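Local atomic coordinates of NAD(P)H dehydrogenase (quinone) (Deinococcus radiodurans, PDB entry 1YDG), a protein that uses FMN to catalyse the reduction of quinones to quinols at the expense of NADH or NADPH, working as a homotetramer. Residues P87-A93 / T133-L138; L40-R44 / M65-A71; D75-A79 / K112-K116. Residues are numbered along the deposited sequence.

Contact 1. Residues P87-A93 / T133-L138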
loop_
_atom_site.group_PDB
_atom_site.type_symbol
_atom_site.label_atom_id
_atom_site.label_comp_id
_atom_site.label_asym_id
_atom_site.label_seq_id
_atom_site.Cartn_x
_atom_site.Cartn_y
_atom_site.Cartn_z
ATOM N N PRO B 87 2.397 4.128 16.853
ATOM C CA PRO B 87 3.750 3.800 16.401
ATOM C C PRO B 87 3.672 2.669 15.395
ATOM O O PRO B 87 2.698 1.907 15.372
ATOM C CB PRO B 87 4.483 3.358 17.673
ATOM C CG PRO B 87 3.415 3.085 18.691
ATOM C CD PRO B 87 2.156 3.753 18.259
ATOM N N THR B 88 4.670 2.574 14.535
ATOM C CA THR B 88 4.707 1.470 13.583
ATOM C C THR B 88 5.128 0.186 14.263
ATOM O O THR B 88 5.978 0.214 15.153
ATOM C CB THR B 88 5.668 1.742 12.425
ATOM O OG1 THR B 88 5.410 0.805 11.377
ATOM C CG2 THR B 88 7.107 1.559 12.864
ATOM N N ARG B 89 4.497 -0.925 13.873
ATOM C CA ARG B 89 4.999 -2.276 14.141
ATOM C C ARG B 89 5.142 -3.014 12.819
ATOM O O ARG B 89 4.145 -3.387 12.217
ATOM C CB ARG B 89 4.023 -3.099 14.993
ATOM C CG ARG B 89 3.786 -2.592 16.374
ATOM C CD ARG B 89 4.962 -2.806 17.296
ATOM N NE ARG B 89 4.624 -2.303 18.620
ATOM C CZ ARG B 89 4.935 -1.097 19.089
ATOM N NH1 ARG B 89 5.640 -0.222 18.373
ATOM N NH2 ARG B 89 4.539 -0.774 20.304
ATOM N N PHE B 90 6.372 -3.257 12.387
ATOM C CA PHE B 90 6.648 -3.900 11.089
ATOM C C PHE B 90 5.815 -3.291 9.949
ATOM O O PHE B 90 5.219 -4.015 9.142
ATOM C CB PHE B 90 6.418 -5.419 11.156
ATOM C CG PHE B 90 7.131 -6.114 12.313
ATOM C CD1 PHE B 90 8.504 -6.117 12.391
ATOM C CD2 PHE B 90 6.407 -6.730 13.322
ATOM C CE1 PHE B 90 9.161 -6.747 13.442
ATOM C CE2 PHE B 90 7.050 -7.367 14.388
ATOM C CZ PHE B 90 8.428 -7.374 14.445
ATOM N N GLY B 91 5.724 -1.973 9.921
ATOM C CA GLY B 91 5.065 -1.278 8.809
ATOM C C GLY B 91 3.551 -1.257 8.836
ATOM O O GLY B 91 2.929 -0.833 7.858
ATOM N N GLY B 92 2.965 -1.714 9.945
ATOM C CA GLY B 92 1.533 -1.610 10.201
ATOM C C GLY B 92 1.305 -0.929 11.544
ATOM O O GLY B 92 2.250 -0.552 12.242
ATOM N N ALA B 93 0.051 -0.721 11.901
ATOM C CA ALA B 93 -0.244 -0.171 13.207
ATOM C C ALA B 93 -0.049 -1.252 14.287
ATOM O O ALA B 93 -0.014 -2.431 13.996
ATOM C CB ALA B 93 -1.656 0.394 13.235
ATOM N N THR B 133 3.934 3.296 5.371
ATOM C CA THR B 133 3.000 2.210 5.195
ATOM C C THR B 133 2.005 2.176 6.381
ATOM O O THR B 133 0.833 1.862 6.178
ATOM C CB THR B 133 3.687 0.873 4.907
ATOM O OG1 THR B 133 4.587 0.541 5.970
ATOM C CG2 THR B 133 4.478 0.947 3.566
ATOM N N THR B 134 2.451 2.564 7.580
ATOM C CA THR B 134 1.580 2.540 8.768
ATOM C C THR B 134 0.468 3.526 8.570
ATOM O O THR B 134 -0.688 3.208 8.830
ATOM C CB THR B 134 2.327 2.879 10.064
ATOM O OG1 THR B 134 3.384 1.931 10.272
ATOM C CG2 THR B 134 1.391 2.855 11.273
ATOM N N LEU B 135 0.810 4.721 8.083
ATOM C CA LEU B 135 -0.196 5.723 7.779
ATOM C C LEU B 135 -1.160 5.215 6.696
ATOM O O LEU B 135 -2.385 5.313 6.840
ATOM C CB LEU B 135 0.470 7.020 7.338
ATOM C CG LEU B 135 1.373 7.664 8.396
ATOM C CD1 LEU B 135 2.202 8.761 7.782
ATOM C CD2 LEU B 135 0.527 8.214 9.558
ATOM N N GLN B 136 -0.611 4.683 5.615
ATOM C CA GLN B 136 -1.416 4.129 4.534
ATOM C C GLN B 136 -2.451 3.116 5.038
ATOM O O GLN B 136 -3.618 3.187 4.668
ATOM C CB GLN B 136 -0.527 3.453 3.499
ATOM C CG GLN B 136 -1.298 2.683 2.412
ATOM C CD GLN B 136 -0.361 2.000 1.379
ATOM O OE1 GLN B 136 0.321 1.007 1.678
ATOM N NE2 GLN B 136 -0.361 2.521 0.169
ATOM N N THR B 137 -2.021 2.168 5.861
ATOM C CA THR B 137 -2.950 1.152 6.374
ATOM C C THR B 137 -4.086 1.796 7.168
ATOM O O THR B 137 -5.231 1.330 7.130
ATOM C CB THR B 137 -2.261 0.100 7.247
ATOM O OG1 THR B 137 -1.701 0.716 8.411
ATOM C CG2 THR B 137 -1.152 -0.590 6.495
ATOM N N LEU B 138 -3.774 2.882 7.861
ATOM C CA LEU B 138 -4.779 3.603 8.656
ATOM C C LEU B 138 -5.776 4.364 7.782
ATOM O O LEU B 138 -6.986 4.374 8.067
ATOM C CB LEU B 138 -4.089 4.538 9.654
ATOM C CG LEU B 138 -3.342 3.825 10.792
ATOM C CD1 LEU B 138 -2.598 4.836 11.654
ATOM C CD2 LEU B 138 -4.292 2.960 11.671
HETATM O O HOH W 1 -2.526 -0.791 10.282
#
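Thr134, on the inner side of helix 131-144, lies over the turn that ends strand 81-89, and residues 87-93 bury 75 Å² of it, the most for any residue in the contact. The m rotamer sets its hydroxyl against Thr88, whose OG1 donates a short hydrogen bond of 2.6 Å to Thr134 OG1; Thr134 in turn bonds the carbonyl of Gly130, one turn back. Thr134 CG2 stands 3.9 Å from Ala93 N.

One residue earlier, Thr133 OG1 lies 2.9 Å from Gly91 O, a possible hydrogen bond, although its main polar partner is Tyr167 of the third subunit. Gly91 has positive phi, and a CB there would come within 3.0 Å of Thr133 OG1, so turn geometry and tight packing both favour glycine. Farther along the helix the gap widens enough for a water, which accepts from Ala93 N (3.0 Å) and donates to Thr137 OG1 (2.5 Å). Beyond it, Ala93 CB meets Leu138 CD2 at 4.0 Å.

A type I' beta turn from Arg89 to Gly92 links the two arms of the hairpin, closed by Arg89 N to Gly92 O (2.8 Å) and Gly92 N to Arg89 O (3.1 Å). Phe90, at its tip, points away from the helix and packs edge-to-face on Trp108 and Trp145 of the second subunit. Thr88, Arg89 and Phe90 all bind FMN, so the helix backs one of the cofactor-binding loops found at the C-terminal ends of the strands in a flavodoxin-like fold.

Contact 2. Residues L40-R44 / M65-A71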
loop_
_atom_site.group_PDB
_atom_site.type_symbol
_atom_site.label_atom_id
_atom_site.label_comp_id
_atom_site.label_asym_id
_atom_site.label_seq_id
_atom_site.Cartn_x
_atom_site.Cartn_y
_atom_site.Cartn_z
ATOM N N LEU B 40 -8.638 14.140 23.943
ATOM C CA LEU B 40 -7.432 13.343 23.862
ATOM C C LEU B 40 -7.694 12.010 24.544
ATOM O O LEU B 40 -8.007 11.971 25.734
ATOM C CB LEU B 40 -6.298 14.075 24.570
ATOM C CG LEU B 40 -4.939 13.396 24.715
ATOM C CD1 LEU B 40 -4.392 13.107 23.357
ATOM C CD2 LEU B 40 -3.997 14.311 25.495
ATOM N N LEU B 41 -7.552 10.928 23.786
ATOM C CA LEU B 41 -8.011 9.593 24.177
ATOM C C LEU B 41 -6.944 8.556 23.889
ATOM O O LEU B 41 -6.452 8.431 22.761
ATOM C CB LEU B 41 -9.272 9.235 23.389
ATOM C CG LEU B 41 -10.433 10.217 23.537
ATOM C CD1 LEU B 41 -11.360 10.081 22.352
ATOM C CD2 LEU B 41 -11.165 9.995 24.842
ATOM N N LYS B 42 -6.596 7.776 24.896
ATOM C CA LYS B 42 -5.586 6.736 24.706
ATOM C C LYS B 42 -6.234 5.416 24.315
ATOM O O LYS B 42 -7.362 5.077 24.736
ATOM C CB LYS B 42 -4.721 6.580 25.969
ATOM C CG LYS B 42 -5.437 5.942 27.132
ATOM C CD LYS B 42 -4.622 5.911 28.416
ATOM C CE LYS B 42 -5.440 5.249 29.545
ATOM N NZ LYS B 42 -5.059 5.734 30.910
ATOM N N VAL B 43 -5.503 4.649 23.520
ATOM C CA VAL B 43 -5.923 3.315 23.152
ATOM C C VAL B 43 -5.572 2.347 24.291
ATOM O O VAL B 43 -4.439 2.296 24.762
ATOM C CB VAL B 43 -5.261 2.857 21.808
ATOM C CG1 VAL B 43 -5.494 1.380 21.548
ATOM C CG2 VAL B 43 -5.771 3.683 20.624
ATOM N N ARG B 44 -6.550 1.545 24.676
ATOM C CA ARG B 44 -6.375 0.515 25.696
ATOM C C ARG B 44 -5.146 -0.346 25.442
ATOM O O ARG B 44 -4.910 -0.838 24.322
ATOM C CB ARG B 44 -7.603 -0.396 25.788
ATOM C CG ARG B 44 -7.529 -1.366 26.946
ATOM C CD ARG B 44 -8.648 -2.375 26.965
ATOM N NE ARG B 44 -9.888 -1.747 27.403
ATOM C CZ ARG B 44 -10.952 -2.404 27.870
ATOM N NH1 ARG B 44 -10.957 -3.739 27.944
ATOM N NH2 ARG B 44 -12.036 -1.719 28.249
ATOM N N MET B 65 0.263 8.544 31.484
ATOM C CA MET B 65 -1.023 8.674 30.798
ATOM C C MET B 65 -2.242 8.325 31.667
ATOM O O MET B 65 -3.359 8.313 31.158
ATOM C CB MET B 65 -1.041 7.800 29.538
ATOM C CG MET B 65 -0.061 8.213 28.450
ATOM S SD MET B 65 -0.269 7.189 26.961
ATOM C CE MET B 65 -0.057 5.535 27.560
ATOM N N LYS B 66 -2.050 8.100 32.970
ATOM C CA LYS B 66 -3.098 7.534 33.835
ATOM C C LYS B 66 -4.443 8.275 33.811
ATOM O O LYS B 66 -5.507 7.648 33.856
ATOM C CB LYS B 66 -2.591 7.432 35.280
ATOM C CG LYS B 66 -3.583 6.752 36.260
ATOM C CD LYS B 66 -2.888 6.373 37.577
ATOM C CE LYS B 66 -3.886 6.122 38.716
ATOM N NZ LYS B 66 -3.256 6.349 40.076
ATOM N N ASP B 67 -4.377 9.599 33.724
ATOM C CA ASP B 67 -5.549 10.464 33.792
ATOM C C ASP B 67 -6.165 10.683 32.408
ATOM O O ASP B 67 -7.236 11.273 32.291
ATOM C CB ASP B 67 -5.155 11.813 34.415
ATOM C CG ASP B 67 -4.627 11.665 35.847
ATOM O OD1 ASP B 67 -3.551 12.229 36.178
ATOM O OD2 ASP B 67 -5.280 10.950 36.623
ATOM N N VAL B 68 -5.489 10.204 31.366
ATOM C CA VAL B 68 -6.000 10.298 29.997
ATOM C C VAL B 68 -7.069 9.232 29.792
ATOM O O VAL B 68 -6.816 8.034 29.967
ATOM C CB VAL B 68 -4.866 10.148 28.936
ATOM C CG1 VAL B 68 -5.415 10.206 27.514
ATOM C CG2 VAL B 68 -3.839 11.240 29.101
ATOM N N PRO B 69 -8.266 9.651 29.384
ATOM C CA PRO B 69 -9.318 8.672 29.155
ATOM C C PRO B 69 -9.026 7.669 28.047
ATOM O O PRO B 69 -8.357 7.986 27.069
ATOM C CB PRO B 69 -10.533 9.524 28.765
ATOM C CG PRO B 69 -10.202 10.898 29.088
ATOM C CD PRO B 69 -8.715 11.023 29.107
ATOM N N GLU B 70 -9.557 6.467 28.229
ATOM C CA GLU B 70 -9.445 5.394 27.280
ATOM C C GLU B 70 -10.511 5.529 26.175
ATOM O O GLU B 70 -11.695 5.774 26.441
ATOM C CB GLU B 70 -9.613 4.091 28.021
ATOM C CG GLU B 70 -9.401 2.865 27.221
ATOM C CD GLU B 70 -9.544 1.605 28.073
ATOM O OE1 GLU B 70 -10.504 0.871 27.829
ATOM O OE2 GLU B 70 -8.718 1.387 28.986
ATOM N N ALA B 71 -10.062 5.374 24.933
ATOM C CA ALA B 71 -10.919 5.527 23.769
ATOM C C ALA B 71 -11.952 4.406 23.678
ATOM O O ALA B 71 -11.650 3.232 23.912
ATOM C CB ALA B 71 -10.072 5.591 22.489
HETATM O O HOH W 2 -9.291 1.943 23.505
#
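At the end of strand 37-42 of the flavodoxin-like sheet, the loop between helices 56-64 and 73-78 comes alongside the strand and joins it through a single beta bridge with a parallel hydrogen-bonding pattern. Lys42 N donates to Pro69 O (2.8 Å) and Lys42 O accepts from Ala71 N (2.7 Å), both around Glu70.

The lysine side chain reaches farther. After a p chi1, its remaining torsions are all t, carrying Lys42 NZ to the type I turn Met65 to Val68, where it bonds Met65 O at 3.1 Å and, weakly, Val68 O at 3.0 Å. Lys42 CD passes 4.2 Å from Met65 CB. Val68, in the t rotamer, brings CG1 to 4.0 Å from Lys42 CB and 4.3 Å from Leu40 CG. Leu41, with chi1 m and chi2 t, packs CD2 on Pro69 CB (4.0 Å) and CB on Ala71 CB (3.8 Å).

Glu70 CB points away from the strand, yet its extended side chain brings the carboxylate back to Arg44. A chi3 of m bends the otherwise extended arginine, and Glu70 OE1 forms a salt bridge at the guanidinium edge, accepting from Arg44 NE (2.7 Å) and Arg44 NH2 (3.0 Å).

Contact 3. Residues D75-A79 / K112-K116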
loop_
_atom_site.group_PDB
_atom_site.type_symbol
_atom_site.label_atom_id
_atom_site.label_comp_id
_atom_site.label_asym_id
_atom_site.label_seq_id
_atom_site.Cartn_x
_atom_site.Cartn_y
_atom_site.Cartn_z
ATOM N N ASP B 75 -16.707 7.767 21.240
ATOM C CA ASP B 75 -15.861 8.925 20.975
ATOM C C ASP B 75 -15.838 9.262 19.475
ATOM O O ASP B 75 -15.861 10.451 19.085
ATOM C CB ASP B 75 -14.425 8.672 21.484
ATOM C CG ASP B 75 -14.332 8.650 23.030
ATOM O OD1 ASP B 75 -14.877 9.568 23.685
ATOM O OD2 ASP B 75 -13.695 7.720 23.572
ATOM N N LEU B 76 -15.811 8.228 18.632
ATOM C CA LEU B 76 -15.860 8.462 17.183
ATOM C C LEU B 76 -17.261 8.850 16.707
ATOM O O LEU B 76 -17.384 9.648 15.792
ATOM C CB LEU B 76 -15.328 7.266 16.401
ATOM C CG LEU B 76 -13.944 6.751 16.816
ATOM C CD1 LEU B 76 -13.407 5.835 15.766
ATOM C CD2 LEU B 76 -12.943 7.865 17.092
ATOM N N GLU B 77 -18.310 8.288 17.326
ATOM C CA GLU B 77 -19.683 8.718 17.036
ATOM C C GLU B 77 -19.846 10.201 17.370
ATOM O O GLU B 77 -20.497 10.945 16.638
ATOM C CB GLU B 77 -20.694 7.866 17.806
ATOM C CG GLU B 77 -22.161 8.285 17.615
ATOM C CD GLU B 77 -23.178 7.366 18.325
ATOM O OE1 GLU B 77 -22.830 6.227 18.706
ATOM O OE2 GLU B 77 -24.351 7.799 18.493
ATOM N N TRP B 78 -19.253 10.623 18.477
ATOM C CA TRP B 78 -19.280 12.014 18.901
ATOM C C TRP B 78 -18.488 12.932 17.965
ATOM O O TRP B 78 -18.947 14.036 17.654
ATOM C CB TRP B 78 -18.741 12.143 20.337
ATOM C CG TRP B 78 -18.481 13.544 20.800
ATOM C CD1 TRP B 78 -19.388 14.428 21.264
ATOM C CD2 TRP B 78 -17.214 14.219 20.821
ATOM N NE1 TRP B 78 -18.775 15.622 21.579
ATOM C CE2 TRP B 78 -17.436 15.508 21.333
ATOM C CE3 TRP B 78 -15.904 13.846 20.463
ATOM C CZ2 TRP B 78 -16.415 16.435 21.490
ATOM C CZ3 TRP B 78 -14.901 14.760 20.625
ATOM C CH2 TRP B 78 -15.154 16.047 21.121
ATOM N N ALA B 79 -17.308 12.481 17.545
ATOM C CA ALA B 79 -16.386 13.301 16.770
ATOM C C ALA B 79 -16.946 13.675 15.399
ATOM O O ALA B 79 -17.701 12.942 14.781
ATOM C CB ALA B 79 -15.036 12.593 16.607
ATOM N N LYS B 112 -22.864 5.175 11.250
ATOM C CA LYS B 112 -22.552 6.365 12.058
ATOM C C LYS B 112 -21.075 6.807 12.051
ATOM O O LYS B 112 -20.709 7.685 12.836
ATOM C CB LYS B 112 -22.988 6.158 13.518
ATOM C CG LYS B 112 -24.463 6.342 13.770
ATOM C CD LYS B 112 -24.755 6.323 15.264
ATOM C CE LYS B 112 -26.258 6.358 15.562
ATOM N NZ LYS B 112 -26.550 6.143 17.025
ATOM N N LEU B 113 -20.237 6.201 11.201
ATOM C CA LEU B 113 -18.844 6.658 11.011
ATOM C C LEU B 113 -18.680 7.490 9.750
ATOM O O LEU B 113 -17.677 8.191 9.595
ATOM C CB LEU B 113 -17.874 5.482 10.963
ATOM C CG LEU B 113 -17.483 4.793 12.274
ATOM C CD1 LEU B 113 -16.623 3.585 11.991
ATOM C CD2 LEU B 113 -16.770 5.727 13.217
ATOM N N ALA B 114 -19.678 7.435 8.863
ATOM C CA ALA B 114 -19.586 8.051 7.558
ATOM C C ALA B 114 -19.434 9.551 7.656
ATOM O O ALA B 114 -19.964 10.184 8.571
ATOM C CB ALA B 114 -20.800 7.724 6.732
ATOM N N ASN B 115 -18.676 10.103 6.710
ATOM C CA ASN B 115 -18.564 11.539 6.540
ATOM C C ASN B 115 -17.753 12.284 7.613
ATOM O O ASN B 115 -17.704 13.496 7.584
ATOM C CB ASN B 115 -19.957 12.167 6.374
ATOM C CG ASN B 115 -20.746 11.518 5.248
ATOM O OD1 ASN B 115 -20.199 11.232 4.186
ATOM N ND2 ASN B 115 -22.032 11.265 5.483
ATOM N N LYS B 116 -17.074 11.580 8.511
ATOM C CA LYS B 116 -16.219 12.256 9.478
ATOM C C LYS B 116 -14.863 12.464 8.809
ATOM O O LYS B 116 -14.456 11.656 7.985
ATOM C CB LYS B 116 -16.088 11.429 10.748
ATOM C CG LYS B 116 -17.376 11.305 11.518
ATOM C CD LYS B 116 -17.352 10.152 12.490
ATOM C CE LYS B 116 -18.760 9.888 13.056
ATOM N NZ LYS B 116 -19.312 11.020 13.879
HETATM O O HOH W 3 -25.029 4.658 18.154
#
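Asp75 opens the segment without touching residues 112-116; its carboxylate forms a salt bridge with Arg39, and Asp75 O accepts a helical hydrogen bond from Ala79 N (2.9 Å). Leu76 follows, with CB packed 3.8 Å from Leu113 CD2, while Leu76 O accepts a weak hydrogen bond from Lys116 NZ (3.0 Å). In Glu77 an extended side chain sends OE2 to a salt bridge with Lys112 NZ (3.1 Å), and a water donates to Glu77 OE1 (2.8 Å) and accepts from Lys112 NZ (2.4 Å).

Here the C-terminal end of helix 73-78, which leads into strand 81-89 of the flavodoxin-like sheet, meets the loop leading into the neighbouring parallel strand 117-124. Glu77 O also accepts from Lys116 NZ, at 3.0 Å. Trp78 turns away to a cation-pi contact with Arg39. At Ala79 the chain leaves helical geometry, and Ala79 O is the closest of the three acceptors, 2.7 Å from Lys116 NZ, which reaches in from the last residue of the type II turn Leu113 to Lys116.

How the contacts relate
From the N terminus, contact 2 closes first, bringing the loop 65-71 back to strand 37-42 after an excursion of 20 residues that is mostly helical. It is complete before either of the others begins. Helix 73-78 follows almost at once, and contacts 2 and 3 touch there, Leu41 CD1 lying 3.4 Å from Asp75 CG. Contact 3 then stays open while the chain runs along strand 81-89 into the hairpin that opens contact 1; it closes at 112-116, ahead of helix 131-144, so contacts 1 and 3 cross. Their centres are 22 Å apart, with contact 3 near the start of strands 81-89 and 117-124 and contact 1 at the C-terminal end of strand 81-89.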